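Local atomic coordinates of glutaredoxin related protein (Sulfolobus solfataricus, PDB entry 4MNN), a protein that probably catalyses thiol-disulfide exchange in other proteins, as an atypical protein disulfide oxidoreductase built on the thioredoxin fold. Residues A[12-17]-A[80-85]; A[58-63]-A[75-80]; A[91-96]-A[125-130]; A[119-124]-A[131-136]. All coordinates share one frame; numbering follows the deposited sequence.

Interaction 1 of 4, residues A[12-17]-A[80-85]; sequences NAIKKG and RISNNV
With chi1 at -173°, S82 carries OG away from its own N and across to I14, where a chi1 of 71° turns both CG1 and CG2 off to other sides and leaves the lone C-H of CB facing that hydroxyl. In the N-terminal thioredoxin-like part of the chain, the contact joins two turns: the 3-10 segment 14-16, between helix 4-11 and strand 19-24, and the last turn of helix 71-83. That helix ends in a Schellman motif, with N84 at positive phi as the C-prime residue and V85 N bonded to R80 O at 2.9 Å. S82 OG lies 3.7 Å from I14 CB, and G17 CA stands equally close to it. I14 is buried and also rests on V37; I81 and S82 pack on I19. Serine, small and polar, suits the edge of this joint because its hydroxyl reaches water. Water 1 spans the gap, donating to I14 O at 2.9 Å and hydrogen-bonded to S82 OG at 3.1 Å; I14 O also accepts the 3-10 bond from G17 N at 2.9 Å.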
loop_
_atom_site.group_PDB
_atom_site.type_symbol
_atom_site.label_atom_id
_atom_site.label_comp_id
_atom_site.label_asym_id
_atom_site.label_seq_id
_atom_site.Cartn_x
_atom_site.Cartn_y
_atom_site.Cartn_z
ATOM N N ASN A 12 5.529 2.147 -17.491
ATOM C CA ASN A 12 6.478 1.974 -18.575
ATOM C C ASN A 12 7.769 2.773 -18.395
ATOM O O ASN A 12 8.822 2.278 -18.740
ATOM C CB ASN A 12 5.837 2.301 -19.934
ATOM C CG ASN A 12 6.716 1.871 -21.101
ATOM O OD1 ASN A 12 7.342 0.801 -21.063
ATOM N ND2 ASN A 12 6.759 2.690 -22.149
ATOM N N ALA A 13 7.702 3.976 -17.847
ATOM C CA ALA A 13 8.918 4.779 -17.675
ATOM C C ALA A 13 9.809 4.220 -16.560
ATOM O O ALA A 13 11.023 3.994 -16.754
ATOM C CB ALA A 13 8.553 6.225 -17.365
ATOM N N ILE A 14 9.195 3.975 -15.402
ATOM C CA ILE A 14 9.941 3.484 -14.257
ATOM C C ILE A 14 10.543 2.116 -14.481
ATOM O O ILE A 14 11.066 1.509 -13.549
ATOM C CB ILE A 14 9.073 3.455 -12.977
ATOM C CG1 ILE A 14 8.028 2.355 -13.077
ATOM C CG2 ILE A 14 8.416 4.825 -12.760
ATOM C CD1 ILE A 14 7.350 2.062 -11.778
ATOM N N LYS A 15 10.486 1.635 -15.720
ATOM C CA LYS A 15 11.033 0.330 -16.060
ATOM C C LYS A 15 12.516 0.254 -15.718
ATOM O O LYS A 15 13.054 -0.834 -15.455
ATOM C CB LYS A 15 10.829 0.029 -17.567
ATOM C CG LYS A 15 11.767 0.786 -18.538
ATOM C CD LYS A 15 11.180 2.105 -19.071
ATOM C CE LYS A 15 11.982 2.721 -20.223
ATOM N NZ LYS A 15 11.230 3.903 -20.797
ATOM N N LYS A 16 13.183 1.410 -15.714
ATOM C CA LYS A 16 14.623 1.467 -15.434
ATOM C C LYS A 16 14.972 1.299 -13.968
ATOM O O LYS A 16 16.124 1.033 -13.632
ATOM C CB LYS A 16 15.198 2.790 -15.947
ATOM C CG LYS A 16 16.553 3.152 -15.374
ATOM C CD LYS A 16 17.041 4.475 -15.935
ATOM C CE LYS A 16 18.304 4.952 -15.238
ATOM N NZ LYS A 16 18.840 6.160 -15.918
ATOM N N GLY A 17 13.979 1.449 -13.097
ATOM C CA GLY A 17 14.221 1.318 -11.661
ATOM C C GLY A 17 14.336 -0.131 -11.182
ATOM O O GLY A 17 14.578 -1.026 -11.990
ATOM N N ARG A 80 6.555 6.886 -7.296
ATOM C CA ARG A 80 7.253 7.716 -6.307
ATOM C C ARG A 80 8.411 6.965 -5.666
ATOM O O ARG A 80 9.511 7.502 -5.523
ATOM C CB ARG A 80 6.288 8.205 -5.216
ATOM C CG ARG A 80 5.205 9.174 -5.670
ATOM C CD ARG A 80 4.812 10.135 -4.508
ATOM N NE ARG A 80 3.915 11.169 -5.007
ATOM C CZ ARG A 80 2.587 11.103 -4.960
ATOM N NH1 ARG A 80 1.981 10.044 -4.409
ATOM N NH2 ARG A 80 1.862 12.071 -5.520
ATOM N N ILE A 81 8.164 5.711 -5.296
ATOM C CA ILE A 81 9.200 4.904 -4.681
ATOM C C ILE A 81 10.348 4.639 -5.690
ATOM O O ILE A 81 11.529 4.752 -5.338
ATOM C CB ILE A 81 8.601 3.568 -4.165
ATOM C CG1 ILE A 81 7.727 3.843 -2.942
ATOM C CG2 ILE A 81 9.702 2.577 -3.763
ATOM C CD1 ILE A 81 6.756 2.693 -2.635
ATOM N N SER A 82 10.002 4.323 -6.933
ATOM C CA SER A 82 11.027 4.024 -7.925
ATOM C C SER A 82 11.910 5.232 -8.266
ATOM O O SER A 82 13.087 5.069 -8.595
ATOM C CB SER A 82 10.383 3.479 -9.197
ATOM O OG SER A 82 11.378 3.030 -10.099
ATOM N N ASN A 83 11.335 6.429 -8.187
ATOM C CA ASN A 83 12.059 7.677 -8.482
ATOM C C ASN A 83 12.593 8.327 -7.206
ATOM O O ASN A 83 13.335 9.320 -7.253
ATOM C CB ASN A 83 11.144 8.670 -9.185
ATOM C CG ASN A 83 10.872 8.291 -10.625
ATOM O OD1 ASN A 83 9.845 8.649 -11.179
ATOM N ND2 ASN A 83 11.796 7.576 -11.236
ATOM N N ASN A 84 12.236 7.754 -6.064
ATOM C CA ASN A 84 12.673 8.280 -4.770
ATOM C C ASN A 84 12.235 9.725 -4.587
ATOM O O ASN A 84 13.018 10.599 -4.165
ATOM C CB ASN A 84 14.189 8.167 -4.609
ATOM C CG ASN A 84 14.647 8.533 -3.204
ATOM O OD1 ASN A 84 13.884 8.385 -2.245
ATOM N ND2 ASN A 84 15.891 8.999 -3.070
ATOM N N VAL A 85 10.978 9.987 -4.924
ATOM C CA VAL A 85 10.417 11.309 -4.742
ATOM C C VAL A 85 9.208 11.273 -3.801
ATOM O O VAL A 85 8.433 10.329 -3.805
ATOM C CB VAL A 85 9.971 11.933 -6.069
ATOM C CG1 VAL A 85 8.742 11.237 -6.614
ATOM C CG2 VAL A 85 9.673 13.405 -5.855
HETATM O O HOH W 1 11.105 0.105 -10.989
HETATM O O HOH W 2 13.122 4.064 -12.437
#

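Interaction 2 of 4, residues A[58-63]-A[75-80]; sequences VYYTYY and LNSLVR
The ring of Y60 points its hydroxyl end at helix 71-83, and S77 meets it there, with OG at the ring edge and near the ring plane. Y60 OH donates to S77 OG over 2.7 Å. The serine oxygen in turn donates to F74 O of the preceding helical turn, so one small hydroxyl relays a bond from the tyrosine to the helix backbone. Both residues place the first side-chain atom beyond CB between N and the carbonyl carbon (chi1 62° for Y60, 69° for S77), which aims the two groups at each other. L78, whose CB points away, turns its CD1 back to within 4.2 Å of Y60 OH. A phenylalanine in place of Y60 lacks the hydroxyl and would probably leave S77 OG without its donor in a buried setting. Tyrosine suits the site because its ring can lie in apolar surroundings while its hydroxyl finds an acceptor in S77 OG. Around this bond the ring stacks on Y122 of helix 114-127 and touches F74 and I81 of helix 71-83, while strand 57-63 runs between strands 49-54 and 131-137.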
loop_
_atom_site.group_PDB
_atom_site.type_symbol
_atom_site.label_atom_id
_atom_site.label_comp_id
_atom_site.label_asym_id
_atom_site.label_seq_id
_atom_site.Cartn_x
_atom_site.Cartn_y
_atom_site.Cartn_z
ATOM N N VAL A 58 11.137 -3.518 2.342
ATOM C CA VAL A 58 9.680 -3.631 2.145
ATOM C C VAL A 58 9.053 -2.291 2.551
ATOM O O VAL A 58 9.160 -1.864 3.706
ATOM C CB VAL A 58 9.060 -4.759 3.026
ATOM C CG1 VAL A 58 7.522 -4.794 2.853
ATOM C CG2 VAL A 58 9.672 -6.131 2.649
ATOM N N TYR A 59 8.438 -1.603 1.592
ATOM C CA TYR A 59 7.797 -0.333 1.859
ATOM C C TYR A 59 6.461 -0.524 2.522
ATOM O O TYR A 59 6.103 0.221 3.436
ATOM C CB TYR A 59 7.655 0.464 0.568
ATOM C CG TYR A 59 8.992 1.017 0.132
ATOM C CD1 TYR A 59 9.930 0.202 -0.498
ATOM C CD2 TYR A 59 9.341 2.343 0.418
ATOM C CE1 TYR A 59 11.214 0.691 -0.840
ATOM C CE2 TYR A 59 10.612 2.841 0.083
ATOM C CZ TYR A 59 11.535 2.003 -0.544
ATOM O OH TYR A 59 12.794 2.482 -0.895
ATOM N N TYR A 60 5.717 -1.525 2.072
ATOM C CA TYR A 60 4.450 -1.839 2.719
ATOM C C TYR A 60 3.877 -3.113 2.145
ATOM O O TYR A 60 4.365 -3.629 1.133
ATOM C CB TYR A 60 3.453 -0.677 2.525
ATOM C CG TYR A 60 3.096 -0.389 1.082
ATOM C CD1 TYR A 60 2.148 -1.160 0.412
ATOM C CD2 TYR A 60 3.725 0.645 0.376
ATOM C CE1 TYR A 60 1.826 -0.904 -0.926
ATOM C CE2 TYR A 60 3.419 0.903 -0.981
ATOM C CZ TYR A 60 2.477 0.132 -1.617
ATOM O OH TYR A 60 2.142 0.335 -2.959
ATOM N N THR A 61 2.838 -3.615 2.802
ATOM C CA THR A 61 2.111 -4.788 2.331
ATOM C C THR A 61 0.660 -4.324 2.319
ATOM O O THR A 61 0.199 -3.686 3.282
ATOM C CB THR A 61 2.140 -5.975 3.306
ATOM O OG1 THR A 61 3.476 -6.423 3.476
ATOM C CG2 THR A 61 1.307 -7.151 2.737
ATOM N N TYR A 62 -0.030 -4.639 1.233
ATOM C CA TYR A 62 -1.431 -4.327 1.070
ATOM C C TYR A 62 -2.121 -5.697 1.101
ATOM O O TYR A 62 -1.856 -6.556 0.218
ATOM C CB TYR A 62 -1.649 -3.690 -0.303
ATOM C CG TYR A 62 -3.046 -3.174 -0.507
ATOM C CD1 TYR A 62 -3.326 -1.800 -0.479
ATOM C CD2 TYR A 62 -4.110 -4.064 -0.756
ATOM C CE1 TYR A 62 -4.632 -1.325 -0.696
ATOM C CE2 TYR A 62 -5.416 -3.603 -0.974
ATOM C CZ TYR A 62 -5.673 -2.244 -0.939
ATOM O OH TYR A 62 -6.979 -1.810 -1.118
ATOM N N TYR A 63 -2.960 -5.901 2.110
ATOM C CA TYR A 63 -3.713 -7.131 2.268
ATOM C C TYR A 63 -5.074 -6.983 1.584
ATOM O O TYR A 63 -5.996 -6.371 2.121
ATOM C CB TYR A 63 -3.859 -7.443 3.757
ATOM C CG TYR A 63 -2.505 -7.729 4.401
ATOM C CD1 TYR A 63 -1.827 -6.742 5.140
ATOM C CD2 TYR A 63 -1.931 -9.012 4.313
ATOM C CE1 TYR A 63 -0.635 -7.023 5.775
ATOM C CE2 TYR A 63 -0.728 -9.313 4.956
ATOM C CZ TYR A 63 -0.089 -8.317 5.683
ATOM O OH TYR A 63 1.110 -8.603 6.313
ATOM N N LEU A 75 -0.528 2.706 -7.952
ATOM C CA LEU A 75 0.372 2.975 -9.068
ATOM C C LEU A 75 1.215 4.205 -8.785
ATOM O O LEU A 75 2.396 4.237 -9.115
ATOM C CB LEU A 75 -0.418 3.207 -10.370
ATOM C CG LEU A 75 -1.085 1.950 -10.907
ATOM C CD1 LEU A 75 -1.955 2.310 -12.070
ATOM C CD2 LEU A 75 -0.013 0.917 -11.268
ATOM N N ASN A 76 0.621 5.231 -8.190
ATOM C CA ASN A 76 1.384 6.418 -7.861
ATOM C C ASN A 76 2.512 6.094 -6.895
ATOM O O ASN A 76 3.602 6.681 -6.968
ATOM C CB ASN A 76 0.501 7.457 -7.186
ATOM C CG ASN A 76 0.160 8.606 -8.086
ATOM O OD1 ASN A 76 -0.109 8.423 -9.256
ATOM N ND2 ASN A 76 0.121 9.808 -7.519
ATOM N N SER A 77 2.254 5.203 -5.947
ATOM C CA SER A 77 3.288 4.895 -4.986
ATOM C C SER A 77 4.430 4.192 -5.666
ATOM O O SER A 77 5.584 4.375 -5.297
ATOM C CB SER A 77 2.781 4.018 -3.824
ATOM O OG SER A 77 2.466 2.686 -4.231
ATOM N N LEU A 78 4.130 3.339 -6.643
ATOM C CA LEU A 78 5.217 2.638 -7.331
ATOM C C LEU A 78 6.168 3.641 -8.003
ATOM O O LEU A 78 7.399 3.514 -7.937
ATOM C CB LEU A 78 4.621 1.717 -8.399
ATOM C CG LEU A 78 4.401 0.218 -8.059
ATOM C CD1 LEU A 78 4.253 -0.037 -6.616
ATOM C CD2 LEU A 78 3.241 -0.331 -8.880
ATOM N N VAL A 79 5.582 4.613 -8.688
ATOM C CA VAL A 79 6.391 5.614 -9.381
ATOM C C VAL A 79 7.192 6.454 -8.386
ATOM O O VAL A 79 8.369 6.716 -8.602
ATOM C CB VAL A 79 5.475 6.519 -10.233
ATOM C CG1 VAL A 79 6.295 7.668 -10.885
ATOM C CG2 VAL A 79 4.757 5.662 -11.281
ATOM N N ARG A 80 6.555 6.886 -7.296
ATOM C CA ARG A 80 7.253 7.716 -6.307
ATOM C C ARG A 80 8.411 6.965 -5.666
ATOM O O ARG A 80 9.511 7.502 -5.523
ATOM C CB ARG A 80 6.288 8.205 -5.216
ATOM C CG ARG A 80 5.205 9.174 -5.670
ATOM C CD ARG A 80 4.812 10.135 -4.508
ATOM N NE ARG A 80 3.915 11.169 -5.007
ATOM C CZ ARG A 80 2.587 11.103 -4.960
ATOM N NH1 ARG A 80 1.981 10.044 -4.409
ATOM N NH2 ARG A 80 1.862 12.071 -5.520
#

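Interaction 3 of 4, residues A[91-96]-A[125-130]; sequences REVELA and SQINEN
The flat side chain in this contact is the carboxamide of N128, whose outer end comes up to the backbone of A96; from segment 91-96 only the carbonyl of A96 approaches that end. The amide is probably turned over in the model, so which of its two end atoms faces A96 O is doubtful, although a hydrogen bond is possible once it is turned back. Around this group, two helix ends of the thioredoxin fold pack together: helix 90-96, which leads toward strand 101-107, and the C-terminal turn of helix 114-127, from which N128 is the first residue to depart.

The apolar part rests on I127. Its two branches divide the work: CG2, anti to the backbone nitrogen, faces V93 CG1 at 3.9 Å, while CD1 approaches V93 CG2 at 3.8 Å. The two side chains cross obliquely, and both are beta-branched, which gives each a broad, stiff surface to lay on the other. At the end of its helix A96 plays two parts, its small methyl meeting I127 CD1 while its carbonyl faces N128. I127 also touches V86 and K97, so the preceding loop and the following one share its cover. Reaching V93 and A96 alike, I127 CD1 lies 4.1 Å from V93 CA and 4.3 Å from A96 CB.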
loop_
_atom_site.group_PDB
_atom_site.type_symbol
_atom_site.label_atom_id
_atom_site.label_comp_id
_atom_site.label_asym_id
_atom_site.label_seq_id
_atom_site.Cartn_x
_atom_site.Cartn_y
_atom_site.Cartn_z
ATOM N N ARG A 91 7.183 20.316 6.435
ATOM C CA ARG A 91 6.735 20.162 7.810
ATOM C C ARG A 91 6.187 18.765 8.023
ATOM O O ARG A 91 6.507 18.137 9.022
ATOM C CB ARG A 91 5.671 21.190 8.178
ATOM C CG ARG A 91 6.148 22.629 8.174
ATOM C CD ARG A 91 5.640 23.312 6.911
ATOM N NE ARG A 91 6.770 23.829 6.187
ATOM C CZ ARG A 91 6.751 24.189 4.918
ATOM N NH1 ARG A 91 5.645 24.078 4.208
ATOM N NH2 ARG A 91 7.847 24.681 4.385
ATOM N N GLU A 92 5.354 18.295 7.097
ATOM C CA GLU A 92 4.800 16.951 7.179
ATOM C C GLU A 92 5.929 15.931 7.169
ATOM O O GLU A 92 5.883 14.949 7.912
ATOM C CB GLU A 92 3.844 16.657 6.000
ATOM C CG GLU A 92 2.611 17.541 5.957
ATOM C CD GLU A 92 1.823 17.390 4.657
ATOM O OE1 GLU A 92 2.474 17.340 3.579
ATOM O OE2 GLU A 92 0.560 17.347 4.708
ATOM N N VAL A 93 6.940 16.132 6.325
ATOM C CA VAL A 93 8.060 15.194 6.304
ATOM C C VAL A 93 8.773 15.090 7.655
ATOM O O VAL A 93 9.034 13.995 8.156
ATOM C CB VAL A 93 9.081 15.596 5.220
ATOM C CG1 VAL A 93 10.358 14.739 5.339
ATOM C CG2 VAL A 93 8.447 15.417 3.864
ATOM N N GLU A 94 9.120 16.233 8.249
ATOM C CA GLU A 94 9.787 16.215 9.541
ATOM C C GLU A 94 8.961 15.504 10.574
ATOM O O GLU A 94 9.484 14.734 11.395
ATOM C CB GLU A 94 10.044 17.640 10.043
ATOM C CG GLU A 94 11.225 18.282 9.383
ATOM C CD GLU A 94 12.481 17.427 9.559
ATOM O OE1 GLU A 94 13.038 17.398 10.685
ATOM O OE2 GLU A 94 12.890 16.782 8.567
ATOM N N LEU A 95 7.667 15.801 10.559
ATOM C CA LEU A 95 6.730 15.212 11.503
ATOM C C LEU A 95 6.591 13.722 11.269
ATOM O O LEU A 95 6.572 12.933 12.227
ATOM C CB LEU A 95 5.351 15.872 11.361
ATOM C CG LEU A 95 4.354 15.540 12.473
ATOM C CD1 LEU A 95 4.874 16.183 13.757
ATOM C CD2 LEU A 95 2.949 16.090 12.157
ATOM N N ALA A 96 6.472 13.335 9.998
ATOM C CA ALA A 96 6.332 11.916 9.659
ATOM C C ALA A 96 7.522 11.086 10.101
ATOM O O ALA A 96 7.357 9.921 10.426
ATOM C CB ALA A 96 6.126 11.737 8.153
ATOM N N SER A 125 5.729 5.852 4.461
ATOM C CA SER A 125 6.548 4.619 4.466
ATOM C C SER A 125 7.852 4.806 3.684
ATOM O O SER A 125 8.853 4.131 3.946
ATOM C CB SER A 125 5.748 3.425 3.887
ATOM O OG SER A 125 5.681 3.413 2.459
ATOM N N GLN A 126 7.828 5.729 2.728
ATOM C CA GLN A 126 9.022 6.059 1.926
ATOM C C GLN A 126 10.043 6.844 2.739
ATOM O O GLN A 126 11.260 6.611 2.635
ATOM C CB GLN A 126 8.629 6.957 0.764
ATOM C CG GLN A 126 8.525 6.324 -0.566
ATOM C CD GLN A 126 8.165 7.362 -1.623
ATOM O OE1 GLN A 126 7.005 7.676 -1.815
ATOM N NE2 GLN A 126 9.163 7.916 -2.273
ATOM N N ILE A 127 9.541 7.810 3.512
ATOM C CA ILE A 127 10.356 8.704 4.327
ATOM C C ILE A 127 10.886 8.089 5.594
ATOM O O ILE A 127 11.949 8.468 6.067
ATOM C CB ILE A 127 9.531 9.924 4.845
ATOM C CG1 ILE A 127 8.925 10.706 3.696
ATOM C CG2 ILE A 127 10.403 10.826 5.698
ATOM C CD1 ILE A 127 7.862 11.642 4.182
ATOM N N ASN A 128 10.147 7.136 6.140
ATOM C CA ASN A 128 10.491 6.605 7.451
ATOM C C ASN A 128 10.566 5.082 7.518
ATOM O O ASN A 128 9.540 4.397 7.560
ATOM C CB ASN A 128 9.417 7.173 8.423
ATOM C CG ASN A 128 9.644 6.803 9.874
ATOM O OD1 ASN A 128 8.951 7.314 10.770
ATOM N ND2 ASN A 128 10.584 5.945 10.123
ATOM N N GLU A 129 11.794 4.562 7.537
ATOM C CA GLU A 129 12.008 3.122 7.600
ATOM C C GLU A 129 11.663 2.525 8.946
ATOM O O GLU A 129 11.640 1.295 9.091
ATOM C CB GLU A 129 13.473 2.796 7.305
ATOM C CG GLU A 129 13.962 3.316 5.997
ATOM C CD GLU A 129 15.443 3.068 5.826
ATOM O OE1 GLU A 129 15.840 1.873 5.867
ATOM O OE2 GLU A 129 16.191 4.063 5.660
ATOM N N ASN A 130 11.416 3.380 9.941
ATOM C CA ASN A 130 11.106 2.899 11.288
ATOM C C ASN A 130 9.612 2.617 11.440
ATOM O O ASN A 130 9.160 2.192 12.509
ATOM C CB ASN A 130 11.533 3.947 12.320
ATOM C CG ASN A 130 13.027 4.230 12.283
ATOM O OD1 ASN A 130 13.456 5.393 12.260
ATOM N ND2 ASN A 130 13.822 3.179 12.285
#

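Interaction 4 of 4, residues A[119-124]-A[131-136]; sequences EFLYQV and VKLEIY
Helix 114-127 and strand 131-137 are the second and third elements of the beta-alpha-beta unit that begins with strand 101-107, and this contact lays the helix on the sheet of the thioredoxin fold. The short segments run nearly antiparallel, at 150° between their N-to-C directions, with axes 9.3 Å apart. Along the strand, side chains alternate, so V131, L133 and I135 turn their CB atoms to the helix while E134 keeps to the other face.

L133 is central. Its chi1 of 178° sends CG away from its backbone N and toward the helix, bringing CD2 to 3.5 Å from L121 O, and both its methyls lie 4.0 Å from L121 CB. The same CD2 is 4.0 Å from Y122 CD2. Y122 starts from a CB that points away from the strand, yet its ring comes back and meets L133 and I135 obliquely, the side chains crossing at about a right angle; Y122 CE2 reaches I135 CG1 at 4.0 Å. The ring also touches P73 and S77 of helix 71-83. I135 comes close to C111 and C114, the disulfide-forming CxxC pair at the start of the helix, as in thioredoxins.

No hydrogen bond crosses between the segments. Leucine and isoleucine suit such a buried interface because branched aliphatic groups fill it and bring no polar side-chain atom of their own; the helix is therefore seated here by shape and the exclusion of water.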
loop_
_atom_site.group_PDB
_atom_site.type_symbol
_atom_site.label_atom_id
_atom_site.label_comp_id
_atom_site.label_asym_id
_atom_site.label_seq_id
_atom_site.Cartn_x
_atom_site.Cartn_y
_atom_site.Cartn_z
ATOM N N GLU A 119 -2.537 7.256 0.069
ATOM C CA GLU A 119 -1.471 8.005 -0.612
ATOM C C GLU A 119 -0.528 8.695 0.359
ATOM O O GLU A 119 0.698 8.709 0.185
ATOM C CB GLU A 119 -2.111 9.024 -1.541
ATOM C CG GLU A 119 -1.109 9.743 -2.437
ATOM C CD GLU A 119 -1.638 9.884 -3.859
ATOM O OE1 GLU A 119 -2.620 10.643 -4.077
ATOM O OE2 GLU A 119 -1.071 9.226 -4.752
ATOM N N PHE A 120 -1.118 9.269 1.399
ATOM C CA PHE A 120 -0.391 9.978 2.438
ATOM C C PHE A 120 0.517 8.970 3.170
ATOM O O PHE A 120 1.727 9.184 3.291
ATOM C CB PHE A 120 -1.399 10.621 3.405
ATOM C CG PHE A 120 -0.762 11.323 4.574
ATOM C CD1 PHE A 120 -0.222 12.598 4.427
ATOM C CD2 PHE A 120 -0.726 10.717 5.827
ATOM C CE1 PHE A 120 0.349 13.277 5.525
ATOM C CE2 PHE A 120 -0.162 11.369 6.928
ATOM C CZ PHE A 120 0.376 12.657 6.777
ATOM N N LEU A 121 -0.044 7.835 3.583
ATOM C CA LEU A 121 0.776 6.852 4.300
ATOM C C LEU A 121 1.822 6.176 3.425
ATOM O O LEU A 121 2.898 5.843 3.919
ATOM C CB LEU A 121 -0.121 5.812 4.993
ATOM C CG LEU A 121 -0.939 6.420 6.133
ATOM C CD1 LEU A 121 -1.900 5.338 6.719
ATOM C CD2 LEU A 121 0.015 6.950 7.260
ATOM N N TYR A 122 1.543 6.003 2.129
ATOM C CA TYR A 122 2.544 5.390 1.230
ATOM C C TYR A 122 3.767 6.292 1.241
ATOM O O TYR A 122 4.906 5.815 1.217
ATOM C CB TYR A 122 2.037 5.288 -0.202
ATOM C CG TYR A 122 0.995 4.221 -0.419
ATOM C CD1 TYR A 122 -0.031 4.405 -1.361
ATOM C CD2 TYR A 122 1.050 3.007 0.294
ATOM C CE1 TYR A 122 -0.987 3.398 -1.603
ATOM C CE2 TYR A 122 0.095 1.981 0.068
ATOM C CZ TYR A 122 -0.911 2.192 -0.891
ATOM O OH TYR A 122 -1.814 1.201 -1.183
ATOM N N GLN A 123 3.536 7.600 1.284
ATOM C CA GLN A 123 4.667 8.525 1.297
ATOM C C GLN A 123 5.384 8.492 2.638
ATOM O O GLN A 123 6.597 8.606 2.684
ATOM C CB GLN A 123 4.198 9.922 0.937
ATOM C CG GLN A 123 3.791 9.965 -0.541
ATOM C CD GLN A 123 3.232 11.289 -0.935
ATOM O OE1 GLN A 123 2.028 11.515 -0.861
ATOM N NE2 GLN A 123 4.110 12.195 -1.348
ATOM N N VAL A 124 4.635 8.340 3.725
ATOM C CA VAL A 124 5.263 8.220 5.030
ATOM C C VAL A 124 6.174 6.958 5.061
ATOM O O VAL A 124 7.295 6.989 5.607
ATOM C CB VAL A 124 4.189 8.130 6.138
ATOM C CG1 VAL A 124 4.838 7.837 7.472
ATOM C CG2 VAL A 124 3.375 9.422 6.194
ATOM N N VAL A 131 8.848 2.905 10.391
ATOM C CA VAL A 131 7.402 2.652 10.395
ATOM C C VAL A 131 7.181 1.354 9.606
ATOM O O VAL A 131 7.856 1.126 8.618
ATOM C CB VAL A 131 6.617 3.819 9.696
ATOM C CG1 VAL A 131 5.283 3.313 9.140
ATOM C CG2 VAL A 131 6.323 4.947 10.708
ATOM N N LYS A 132 6.269 0.499 10.059
ATOM C CA LYS A 132 5.964 -0.726 9.318
ATOM C C LYS A 132 4.506 -0.560 8.905
ATOM O O LYS A 132 3.604 -0.749 9.718
ATOM C CB LYS A 132 6.120 -1.978 10.181
ATOM C CG LYS A 132 5.809 -3.237 9.352
ATOM C CD LYS A 132 5.828 -4.492 10.173
ATOM C CE LYS A 132 5.728 -5.688 9.259
ATOM N NZ LYS A 132 5.779 -6.984 9.974
ATOM N N LEU A 133 4.307 -0.154 7.644
ATOM C CA LEU A 133 2.976 0.101 7.087
ATOM C C LEU A 133 2.307 -1.128 6.488
ATOM O O LEU A 133 2.886 -1.827 5.663
ATOM C CB LEU A 133 3.065 1.195 5.985
ATOM C CG LEU A 133 1.728 1.525 5.285
ATOM C CD1 LEU A 133 0.775 2.122 6.326
ATOM C CD2 LEU A 133 1.963 2.497 4.113
ATOM N N GLU A 134 1.079 -1.385 6.902
ATOM C CA GLU A 134 0.290 -2.488 6.343
ATOM C C GLU A 134 -1.070 -1.911 6.035
ATOM O O GLU A 134 -1.612 -1.147 6.856
ATOM C CB GLU A 134 0.167 -3.632 7.360
ATOM C CG GLU A 134 1.542 -4.334 7.551
ATOM C CD GLU A 134 1.539 -5.418 8.613
ATOM O OE1 GLU A 134 1.298 -5.110 9.795
ATOM O OE2 GLU A 134 1.789 -6.576 8.249
ATOM N N ILE A 135 -1.623 -2.255 4.873
ATOM C CA ILE A 135 -2.944 -1.755 4.484
ATOM C C ILE A 135 -3.821 -2.974 4.405
ATOM O O ILE A 135 -3.378 -3.992 3.914
ATOM C CB ILE A 135 -2.936 -1.134 3.075
ATOM C CG1 ILE A 135 -1.707 -0.232 2.902
ATOM C CG2 ILE A 135 -4.264 -0.387 2.842
ATOM C CD1 ILE A 135 -1.662 0.968 3.810
ATOM N N TYR A 136 -5.053 -2.875 4.895
ATOM C CA TYR A 136 -5.981 -4.008 4.848
ATOM C C TYR A 136 -7.298 -3.639 4.211
ATOM O O TYR A 136 -7.901 -2.661 4.609
ATOM C CB TYR A 136 -6.329 -4.499 6.254
ATOM C CG TYR A 136 -5.166 -5.063 7.030
ATOM C CD1 TYR A 136 -4.287 -4.223 7.734
ATOM C CD2 TYR A 136 -4.947 -6.442 7.060
ATOM C CE1 TYR A 136 -3.212 -4.743 8.462
ATOM C CE2 TYR A 136 -3.866 -6.979 7.778
ATOM C CZ TYR A 136 -3.011 -6.128 8.476
ATOM O OH TYR A 136 -1.949 -6.659 9.177
#

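Interactions 2 and 4 lie in the core, their centres 8 Å apart, and meet on neighbouring strands of one sheet; interactions 1 and 3 lie farther out, each about 16 Å from the centre of the chain, and are partly buried. Helix 71-83 serves both 1 and 2, and helix 114-127 both 3 and 4, so each helix has an inner and an outer contact. Chemistry varies with place: interaction 2 turns on a buried hydroxyl bond, interaction 4 joins apolar side chains with no hydrogen bond across it, interaction 3 adds an uncertain amide to an aliphatic patch, and interaction 1 is bridged by water. The salt bridge between R80 and E119 ties the two helices together.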